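PDB 6LF4: VMB-1 from Vibrio alginolyticus, which probably catalyses the zinc-dependent hydrolysis of beta-lactam antibiotics to substituted beta-amino acids. Local coordinates for residues A[163-168]-A[212-217]. Numbering follows the deposited sequence.
Sequences CFVKSL and SLLKHT. With ZN (zinc ion), chain F; LMP ((2~{S},3~{R},4~{S})-2-[(2~{S},3~{R})-1,3-bis(oxidanyl)-1-oxidanylidene-butan-2-yl]-4-[(3~{S},5~{S})-5-(dimethylcarbamoy l)pyrrolidin-3-yl]sulfanyl-3-methyl-3,4-dihydro-2~{H}-pyrrole-5-carboxylic acid), chain G.
V165 and L213 form the apolar centre, where the zinc-binding loop after strand 158-162 meets helix 212-224 in the αβ/βα metallo-beta-lactamase fold. V165 CG1 lies 4.0 Å from L213 CB, and the two side chains cross at about a right angle. The other V165 branch, CG2, faces CD2 of L214 at 3.8 Å. V201 of strand 200-203 touches both V165 and L214. Further along, L168 CG packs on CD1 of L213 at 3.6 Å, and S212 and the CB of H216 border its methyls.

T217 makes the polar join. Its OG1 is anti to the carbonyl carbon (chi1 -58°) and accepts from K166 N at 2.8 Å, nearly straight at 163°. The same OG1 donates to L213 O. This holds the hydroxyl between the loop backbone and its own helix. L213 O also takes the helical bond from T217 N, and the two donors approach it from opposite faces of the carbonyl plane.

L168 O sits over one face of the H216 ring. S167 O lies at the ring edge, 3.3 Å from H216 CD2. The ring bonds elsewhere, through NE2 to the backbone O of N170.

The loop's other end reaches the active site. C163 SG binds zinc at 2.3 Å, with D86, H205 and the ring-opened carbapenem LMP completing the site. The K166 chain bends back toward LMP, and its NZ lies close to carboxylate oxygen O32. K166 NZ also donates to C163 O at 2.9 Å, in the carbonyl plane on a lone pair.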
loop_
_atom_site.group_PDB
_atom_site.type_symbol
_atom_site.label_atom_id
_atom_site.label_comp_id
_atom_site.label_asym_id
_atom_site.label_seq_id
_atom_site.Cartn_x
_atom_site.Cartn_y
_atom_site.Cartn_z
ATOM N N CYS A 163 3.400 3.225 2.900
ATOM C CA CYS A 163 4.453 4.213 3.260
ATOM C C CYS A 163 4.043 5.047 4.479
ATOM O O CYS A 163 4.915 5.670 5.071
ATOM C CB CYS A 163 4.811 5.019 2.027
ATOM S SG CYS A 163 5.307 3.870 0.717
ATOM N N PHE A 164 2.782 4.962 4.917
ATOM C CA PHE A 164 2.343 5.485 6.234
ATOM C C PHE A 164 3.135 4.811 7.368
ATOM O O PHE A 164 3.239 5.373 8.474
ATOM C CB PHE A 164 0.831 5.285 6.377
ATOM C CG PHE A 164 0.241 5.797 7.652
ATOM C CD1 PHE A 164 0.082 7.157 7.851
ATOM C CD2 PHE A 164 -0.220 4.921 8.628
ATOM C CE1 PHE A 164 -0.511 7.632 9.009
ATOM C CE2 PHE A 164 -0.814 5.408 9.788
ATOM C CZ PHE A 164 -0.939 6.758 9.972
ATOM N N VAL A 165 3.673 3.625 7.127
ATOM C CA VAL A 165 4.357 2.826 8.176
ATOM C C VAL A 165 5.805 2.604 7.750
ATOM O O VAL A 165 6.018 2.151 6.616
ATOM C CB VAL A 165 3.629 1.493 8.424
ATOM C CG1 VAL A 165 4.379 0.647 9.443
ATOM C CG2 VAL A 165 2.191 1.743 8.875
ATOM N N LYS A 166 6.740 2.883 8.648
ATOM C CA LYS A 166 8.191 2.661 8.389
ATOM C C LYS A 166 8.605 1.313 9.003
ATOM O O LYS A 166 7.995 0.879 10.005
ATOM C CB LYS A 166 8.959 3.875 8.911
ATOM C CG LYS A 166 8.583 5.199 8.264
ATOM C CD LYS A 166 8.906 5.305 6.783
ATOM C CE LYS A 166 7.842 6.052 5.998
ATOM N NZ LYS A 166 7.747 5.610 4.579
ATOM N N SER A 167 9.602 0.657 8.407
ATOM C CA SER A 167 10.255 -0.563 8.945
ATOM C C SER A 167 11.001 -0.208 10.244
ATOM O O SER A 167 11.300 0.982 10.462
ATOM C CB SER A 167 11.137 -1.186 7.889
ATOM O OG SER A 167 12.295 -0.390 7.675
ATOM N N LEU A 168 11.175 -1.172 11.149
ATOM C CA LEU A 168 11.794 -0.948 12.489
ATOM C C LEU A 168 13.180 -0.298 12.342
ATOM O O LEU A 168 13.499 0.613 13.145
ATOM C CB LEU A 168 11.933 -2.288 13.213
ATOM C CG LEU A 168 10.775 -2.672 14.127
ATOM C CD1 LEU A 168 11.049 -4.016 14.792
ATOM C CD2 LEU A 168 10.524 -1.589 15.169
ATOM N N SER A 212 4.957 -3.047 16.746
ATOM C CA SER A 212 6.090 -2.175 17.131
ATOM C C SER A 212 6.355 -1.185 15.984
ATOM O O SER A 212 6.787 -0.075 16.268
ATOM C CB SER A 212 7.337 -2.992 17.492
ATOM O OG SER A 212 7.751 -3.815 16.396
ATOM N N LEU A 213 6.122 -1.604 14.747
ATOM C CA LEU A 213 6.356 -0.793 13.518
ATOM C C LEU A 213 5.468 0.442 13.552
ATOM O O LEU A 213 5.945 1.510 13.128
ATOM C CB LEU A 213 6.061 -1.619 12.272
ATOM C CG LEU A 213 7.235 -2.406 11.714
ATOM C CD1 LEU A 213 7.586 -3.584 12.624
ATOM C CD2 LEU A 213 6.916 -2.878 10.305
ATOM N N LEU A 214 4.251 0.293 14.083
ATOM C CA LEU A 214 3.300 1.420 14.272
ATOM C C LEU A 214 3.894 2.388 15.298
ATOM O O LEU A 214 3.960 3.585 14.974
ATOM C CB LEU A 214 1.919 0.900 14.703
ATOM C CG LEU A 214 1.280 -0.131 13.767
ATOM C CD1 LEU A 214 -0.131 -0.485 14.211
ATOM C CD2 LEU A 214 1.231 0.359 12.336
ATOM N N LYS A 215 4.303 1.892 16.475
ATOM C CA LYS A 215 4.845 2.710 17.590
ATOM C C LYS A 215 6.169 3.359 17.161
ATOM O O LYS A 215 6.417 4.528 17.522
ATOM C CB LYS A 215 5.115 1.845 18.823
ATOM C CG LYS A 215 3.986 0.907 19.217
ATOM C CD LYS A 215 2.734 1.627 19.605
ATOM C CE LYS A 215 1.680 0.729 20.217
ATOM N NZ LYS A 215 2.256 -0.272 21.149
ATOM N N HIS A 216 6.982 2.622 16.414
ATOM C CA HIS A 216 8.285 3.110 15.890
ATOM C C HIS A 216 8.050 4.271 14.923
ATOM O O HIS A 216 8.719 5.306 15.060
ATOM C CB HIS A 216 9.059 1.985 15.212
ATOM C CG HIS A 216 10.343 2.464 14.619
ATOM N ND1 HIS A 216 11.293 3.101 15.385
ATOM C CD2 HIS A 216 10.812 2.447 13.350
ATOM C CE1 HIS A 216 12.312 3.447 14.609
ATOM N NE2 HIS A 216 12.043 3.059 13.358
ATOM N N THR A 217 7.104 4.134 13.989
ATOM C CA THR A 217 6.785 5.227 13.029
ATOM C C THR A 217 6.283 6.434 13.811
ATOM O O THR A 217 6.687 7.571 13.456
ATOM C CB THR A 217 5.794 4.793 11.952
ATOM O OG1 THR A 217 6.386 3.681 11.282
ATOM C CG2 THR A 217 5.448 5.916 11.001
HETATM ZN ZN ZN F . 7.131 4.634 -0.522
HETATM C C1 LMP G . 11.388 6.633 -1.238
HETATM C C2 LMP G . 11.361 6.681 0.300
HETATM C C3 LMP G . 9.943 6.282 0.629
HETATM O O7A LMP G . 14.769 4.261 2.758
HETATM C C6A LMP G . 15.128 3.218 2.212
HETATM N N7A LMP G . 16.190 2.509 2.641
HETATM C C9A LMP G . 16.887 2.828 3.888
HETATM C C8A LMP G . 16.718 1.369 1.886
HETATM C C5A LMP G . 14.389 2.655 1.006
HETATM C C2A LMP G . 14.292 3.688 -0.127
HETATM N N3A LMP G . 12.996 2.321 1.337
HETATM C C4A LMP G . 12.094 2.892 0.333
HETATM C C1A LMP G . 12.838 4.139 -0.104
HETATM S S21 LMP G . 12.569 5.523 1.035
HETATM C C31 LMP G . 9.346 6.522 1.770
HETATM O O31 LMP G . 9.608 7.554 2.360
HETATM O O32 LMP G . 8.551 5.705 2.196
HETATM N N4 LMP G . 9.366 5.670 -0.347
HETATM C C11 LMP G . 11.773 7.953 -1.886
HETATM C C5 LMP G . 9.997 6.110 -1.615
HETATM C C6 LMP G . 9.115 7.152 -2.304
HETATM C C61 LMP G . 8.741 6.749 -3.737
HETATM O O62 LMP G . 9.928 6.705 -4.526
HETATM C C62 LMP G . 7.740 7.686 -4.374
HETATM C C7 LMP G . 7.876 7.529 -1.483
HETATM O O71 LMP G . 7.888 8.636 -0.910
HETATM O O72 LMP G . 6.942 6.703 -1.448
#